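Local coordinates for protein putative sodium:solute symporter (PDB 5NV9) that couples the inward sodium gradient to uptake of the sialic acid N-acetylneuraminic acid across the bacterial inner membrane, at residues Gly192-Leu195 with Ile196-Ile200; Val442-Ile445 with Ala446-Ala450. All coordinates share one frame; numbering follows the deposited sequence.

Contact 1. Residues Gly192-Leu195 with Ile196-Ile200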
ATOM      1  N   GLY A 192       7.361  -6.589  15.648  1.00 25.09           N
ATOM      2  CA  GLY A 192       7.907  -7.783  15.080  1.00 23.35           C
ATOM      3  C   GLY A 192       9.223  -7.508  14.338  1.00 23.78           C
ATOM      4  O   GLY A 192      10.203  -8.264  14.446  1.00 21.49           O
ATOM      5  N   ALA A 193       9.263  -6.414  13.599  1.00 23.02           N
ATOM      6  CA  ALA A 193      10.460  -6.115  12.861  1.00 24.59           C
ATOM      7  C   ALA A 193      11.582  -5.770  13.844  1.00 22.40           C
ATOM      8  O   ALA A 193      12.728  -6.158  13.646  1.00 23.14           O
ATOM      9  CB  ALA A 193      10.223  -4.994  11.879  1.00 23.09           C
ATOM     10  N   VAL A 194      11.260  -5.050  14.897  1.00 21.83           N
ATOM     11  CA  VAL A 194      12.283  -4.663  15.876  1.00 23.42           C
ATOM     12  C   VAL A 194      12.859  -5.945  16.561  1.00 25.52           C
ATOM     13  O   VAL A 194      14.086  -6.058  16.848  1.00 22.56           O
ATOM     14  CB  VAL A 194      11.695  -3.722  16.915  1.00 22.91           C
ATOM     15  CG1 VAL A 194      12.627  -3.571  18.093  1.00 22.84           C
ATOM     16  CG2 VAL A 194      11.389  -2.382  16.281  1.00 24.53           C
ATOM     17  N   LEU A 195      11.970  -6.910  16.794  1.00 23.64           N
ATOM     18  CA  LEU A 195      12.333  -8.093  17.530  1.00 24.69           C
ATOM     19  C   LEU A 195      13.235  -9.000  16.677  1.00 24.04           C
ATOM     20  O   LEU A 195      14.139  -9.631  17.191  1.00 22.77           O
ATOM     21  CB  LEU A 195      11.070  -8.842  17.958  1.00 26.05           C
ATOM     22  CG  LEU A 195      11.364 -10.050  18.846  1.00 28.18           C
ATOM     23  CD1 LEU A 195      11.979  -9.659  20.197  1.00 28.73           C
ATOM     24  CD2 LEU A 195      10.076 -10.806  18.995  1.00 30.09           C
ATOM     25  N   ILE A 196      12.934  -9.100  15.383  1.00 25.13           N
ATOM     26  CA  ILE A 196      13.790  -9.845  14.385  1.00 22.92           C
ATOM     27  C   ILE A 196      15.189  -9.240  14.375  1.00 23.95           C
ATOM     28  O   ILE A 196      16.198  -9.946  14.475  1.00 24.50           O
ATOM     29  CB  ILE A 196      13.217  -9.789  12.962  1.00 22.40           C
ATOM     30  CG1 ILE A 196      11.898 -10.593  12.862  1.00 23.73           C
ATOM     31  CG2 ILE A 196      14.237 -10.334  11.976  1.00 22.59           C
ATOM     32  CD1 ILE A 196      11.024 -10.249  11.673  1.00 24.98           C
ATOM     33  N   PHE A 197      15.246  -7.930  14.265  1.00 22.62           N
ATOM     34  CA  PHE A 197      16.533  -7.258  14.269  1.00 24.25           C
ATOM     35  C   PHE A 197      17.365  -7.645  15.529  1.00 22.98           C
ATOM     36  O   PHE A 197      18.481  -8.132  15.419  1.00 21.30           O
ATOM     37  CB  PHE A 197      16.394  -5.729  14.195  1.00 21.87           C
ATOM     38  CG  PHE A 197      17.726  -5.045  14.130  1.00 22.68           C
ATOM     39  CD1 PHE A 197      18.564  -5.264  13.045  1.00 22.95           C
ATOM     40  CD2 PHE A 197      18.164  -4.263  15.172  1.00 22.57           C
ATOM     41  CE1 PHE A 197      19.806  -4.648  12.987  1.00 27.29           C
ATOM     42  CE2 PHE A 197      19.406  -3.672  15.145  1.00 24.17           C
ATOM     43  CZ  PHE A 197      20.247  -3.865  14.053  1.00 23.89           C
ATOM     44  N   ILE A 198      16.799  -7.421  16.684  1.00 24.69           N
ATOM     45  CA  ILE A 198      17.429  -7.774  17.952  1.00 25.86           C
ATOM     46  C   ILE A 198      18.007  -9.195  18.047  1.00 26.27           C
ATOM     47  O   ILE A 198      19.167  -9.377  18.477  1.00 27.74           O
ATOM     48  CB  ILE A 198      16.447  -7.523  19.116  1.00 28.07           C
ATOM     49  CG1 ILE A 198      16.285  -6.013  19.285  1.00 28.88           C
ATOM     50  CG2 ILE A 198      16.982  -8.145  20.424  1.00 28.20           C
ATOM     51  CD1 ILE A 198      15.041  -5.637  20.042  1.00 30.74           C
HETATM   52  N   MSE A 199      17.197 -10.168  17.643  1.00 23.82           N
HETATM   53  CA  MSE A 199      17.571 -11.539  17.627  1.00 26.61           C
HETATM   54  C   MSE A 199      18.711 -11.831  16.695  1.00 23.54           C
HETATM   55  O   MSE A 199      19.562 -12.683  17.029  1.00 20.59           O
HETATM   56  CB  MSE A 199      16.386 -12.437  17.239  1.00 32.39           C
HETATM   57  CG  MSE A 199      15.222 -12.172  18.236  1.00 44.93           C
HETATM   58 SE   MSE A 199      14.472 -13.826  19.047  1.00 57.24          SE
HETATM   59  CE  MSE A 199      16.270 -14.391  19.650  1.00 59.93           C
ATOM     60  N   ILE A 200      18.717 -11.211  15.513  1.00 19.98           N
ATOM     61  CA  ILE A 200      19.831 -11.405  14.602  1.00 22.44           C
ATOM     62  C   ILE A 200      21.077 -10.777  15.230  1.00 20.75           C
ATOM     63  O   ILE A 200      22.141 -11.345  15.127  1.00 22.00           O
ATOM     64  CB  ILE A 200      19.647 -10.792  13.190  1.00 21.05           C
ATOM     65  CG1 ILE A 200      18.448 -11.374  12.471  1.00 21.78           C
ATOM     66  CG2 ILE A 200      20.901 -11.074  12.346  1.00 22.27           C
ATOM     67  CD1 ILE A 200      17.977 -10.512  11.310  1.00 23.80           C
TER
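The periplasmic end of the transmembrane segment 175-199, part of helix 155-203 in this LeuT-fold symporter, carries the touch between Val194 and Ile198, one helical turn apart. Val194 CG1 lies anti to its own backbone nitrogen (chi1 167°), which sets it beside the carbonyl carbon and on the side facing the next turn; there it meets Ile198 CD1 at 3.7 Å, the two side chains slanting across one another. Ile198 bends back over the same turn, its CG1 3.3 Å from Val194 O. That oxygen also accepts the N-H of Ile198 at 3.0 Å. Ile196 repeats the pattern on the buried side, with CG1 lying 3.3 Å from Gly192 O, the acceptor for Ile196 N. Met199, present as selenomethionine, sets its CG 3.0 Å from Leu195 O, while CG of Leu195 stays a looser 4.4 Å from CG of Met199. Outside the turn, Ile196 packs on Leu316 and Ile332, and Phe197 on Ala290 of helix 267-301. Four alpha-helical bonds, each from the N-H of residue i+4 to the O of residue i, thus use the carbonyls of Gly192 to Leu195; aliphatic carbons lie over the oxygens of Gly192, Val194 and Leu195 and probably shield them.

Contact 2. Residues Val442-Ile445 with Ala446-Ala450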
ATOM      1  N   VAL A 442      -2.810  11.758 -23.742  1.00 21.51           N
ATOM      2  CA  VAL A 442      -1.362  11.942 -23.878  1.00 22.99           C
ATOM      3  C   VAL A 442      -0.569  11.075 -22.896  1.00 22.93           C
ATOM      4  O   VAL A 442       0.396  10.379 -23.300  1.00 24.25           O
ATOM      5  CB  VAL A 442      -0.978  13.394 -23.611  1.00 24.18           C
ATOM      6  CG1 VAL A 442       0.547  13.512 -23.465  1.00 26.09           C
ATOM      7  CG2 VAL A 442      -1.460  14.268 -24.779  1.00 25.98           C
ATOM      8  N   SER A 443      -0.989  11.135 -21.628  1.00 21.76           N
ATOM      9  CA  SER A 443      -0.426  10.309 -20.551  1.00 22.55           C
ATOM     10  C   SER A 443      -0.454   8.827 -20.916  1.00 21.89           C
ATOM     11  O   SER A 443       0.572   8.153 -20.842  1.00 23.85           O
ATOM     12  CB  SER A 443      -1.193  10.539 -19.245  1.00 24.17           C
ATOM     13  OG  SER A 443      -0.435  10.040 -18.161  1.00 32.67           O
ATOM     14  N   ILE A 444      -1.597   8.321 -21.373  1.00 22.16           N
ATOM     15  CA  ILE A 444      -1.718   6.895 -21.623  1.00 21.96           C
ATOM     16  C   ILE A 444      -0.757   6.411 -22.698  1.00 24.05           C
ATOM     17  O   ILE A 444      -0.082   5.383 -22.548  1.00 23.21           O
ATOM     18  CB  ILE A 444      -3.159   6.492 -21.946  1.00 23.37           C
ATOM     19  CG1 ILE A 444      -3.992   6.472 -20.640  1.00 23.26           C
ATOM     20  CG2 ILE A 444      -3.206   5.137 -22.648  1.00 22.84           C
ATOM     21  CD1 ILE A 444      -5.472   6.390 -20.932  1.00 23.78           C
ATOM     22  N   ILE A 445      -0.697   7.178 -23.777  1.00 23.38           N
ATOM     23  CA  ILE A 445       0.167   6.890 -24.867  1.00 24.12           C
ATOM     24  C   ILE A 445       1.642   6.934 -24.457  1.00 22.77           C
ATOM     25  O   ILE A 445       2.482   6.123 -24.937  1.00 23.93           O
ATOM     26  CB  ILE A 445      -0.086   7.918 -26.001  1.00 24.02           C
ATOM     27  CG1 ILE A 445      -1.418   7.662 -26.683  1.00 26.52           C
ATOM     28  CG2 ILE A 445       1.014   7.849 -27.020  1.00 26.22           C
ATOM     29  CD1 ILE A 445      -1.804   8.737 -27.700  1.00 29.16           C
ATOM     30  N   ALA A 446       1.975   7.915 -23.627  1.00 21.70           N
ATOM     31  CA  ALA A 446       3.335   8.108 -23.231  1.00 19.76           C
ATOM     32  C   ALA A 446       3.798   6.961 -22.346  1.00 20.99           C
ATOM     33  O   ALA A 446       4.923   6.486 -22.541  1.00 18.26           O
ATOM     34  CB  ALA A 446       3.512   9.429 -22.500  1.00 19.39           C
ATOM     35  N   VAL A 447       2.941   6.540 -21.412  1.00 19.63           N
ATOM     36  CA  VAL A 447       3.284   5.440 -20.519  1.00 22.28           C
ATOM     37  C   VAL A 447       3.368   4.109 -21.252  1.00 23.10           C
ATOM     38  O   VAL A 447       4.253   3.307 -20.919  1.00 23.98           O
ATOM     39  CB  VAL A 447       2.388   5.316 -19.235  1.00 21.40           C
ATOM     40  CG1 VAL A 447       2.360   6.650 -18.525  1.00 22.89           C
ATOM     41  CG2 VAL A 447       0.958   4.865 -19.514  1.00 23.26           C
ATOM     42  N   LEU A 448       2.482   3.860 -22.218  1.00 23.75           N
ATOM     43  CA  LEU A 448       2.536   2.589 -22.974  1.00 25.32           C
ATOM     44  C   LEU A 448       3.838   2.586 -23.801  1.00 24.28           C
ATOM     45  O   LEU A 448       4.538   1.567 -23.861  1.00 20.47           O
ATOM     46  CB  LEU A 448       1.341   2.406 -23.928  1.00 26.13           C
ATOM     47  CG  LEU A 448      -0.045   2.302 -23.329  1.00 28.66           C
ATOM     48  CD1 LEU A 448      -1.073   2.493 -24.451  1.00 29.16           C
ATOM     49  CD2 LEU A 448      -0.181   0.961 -22.584  1.00 30.99           C
ATOM     50  N   ALA A 449       4.151   3.720 -24.448  1.00 26.29           N
ATOM     51  CA  ALA A 449       5.489   3.885 -25.105  1.00 26.52           C
ATOM     52  C   ALA A 449       6.674   3.559 -24.162  1.00 27.06           C
ATOM     53  O   ALA A 449       7.597   2.791 -24.556  1.00 25.02           O
ATOM     54  CB  ALA A 449       5.645   5.282 -25.662  1.00 27.54           C
ATOM     55  N   ALA A 450       6.657   4.125 -22.939  1.00 24.95           N
ATOM     56  CA  ALA A 450       7.743   3.921 -21.933  1.00 24.88           C
ATOM     57  C   ALA A 450       7.914   2.459 -21.578  1.00 25.21           C
ATOM     58  O   ALA A 450       9.028   1.937 -21.602  1.00 25.54           O
ATOM     59  CB  ALA A 450       7.480   4.697 -20.644  1.00 26.11           C
TER
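Leu448 reaches back along helix 433-452 to Ile444, one turn earlier. Its CB sits 3.6 Å from Ile444 O. With chi1 at -64°, CG stands beside the backbone nitrogen of Leu448 and approaches the same oxygen to 3.2 Å. At the tip, CD1 keeps near that carbonyl and also meets Ile444 CG2 at 3.8 Å, the two side chains running side by side and pointing the same way. Ile444 O, which CB, CG and CD1 of Leu448 approach, is the acceptor for Leu448 N at 3.0 Å. Val447 also comes close to it: CG2, lodged between its own backbone nitrogen and carbonyl carbon, lies within 3.2 Å of Ile444 O, while CG1 lies 3.3 Å from Ser443 O. Ser443 O takes the N-H of Val447 at 2.9 Å. The hydroxyl of Ser443 is hydrogen-bonded to Gly465 O of helix 459-475, against which Ala446 also packs through Ile464 and Ser468. This is plain transmembrane packing away from the substrate and sodium sites. The carbonyls of Val442 to Ile445 are taken up by N-H groups one turn on, and the side chains of Ile444 and Leu448 meet by van der Waals contact, beside the backbone bond that joins the two residues.

How the contacts relate
Coming from the N terminus, the chain reaches contact 1 near the periplasmic end of helix 155-203, then passes through helices 267-301, 315-323 and 328-361 before contact 2 on helix 433-452. Each contact joins adjoining segments of one helix through residues a turn apart, so neither closes a long loop; they follow in series, without nesting or crossing. The centres of contact 1 and contact 2 are about 43 Å apart, on opposite sides of the chain's centre. Around 192-200 gather helices 267-301, 315-323 and 328-361, the last supplying residues of both sodium sites. Around 442-450 lie helix 459-475 and the Leu413-Met414 link, binding the late helices together farther from those sites.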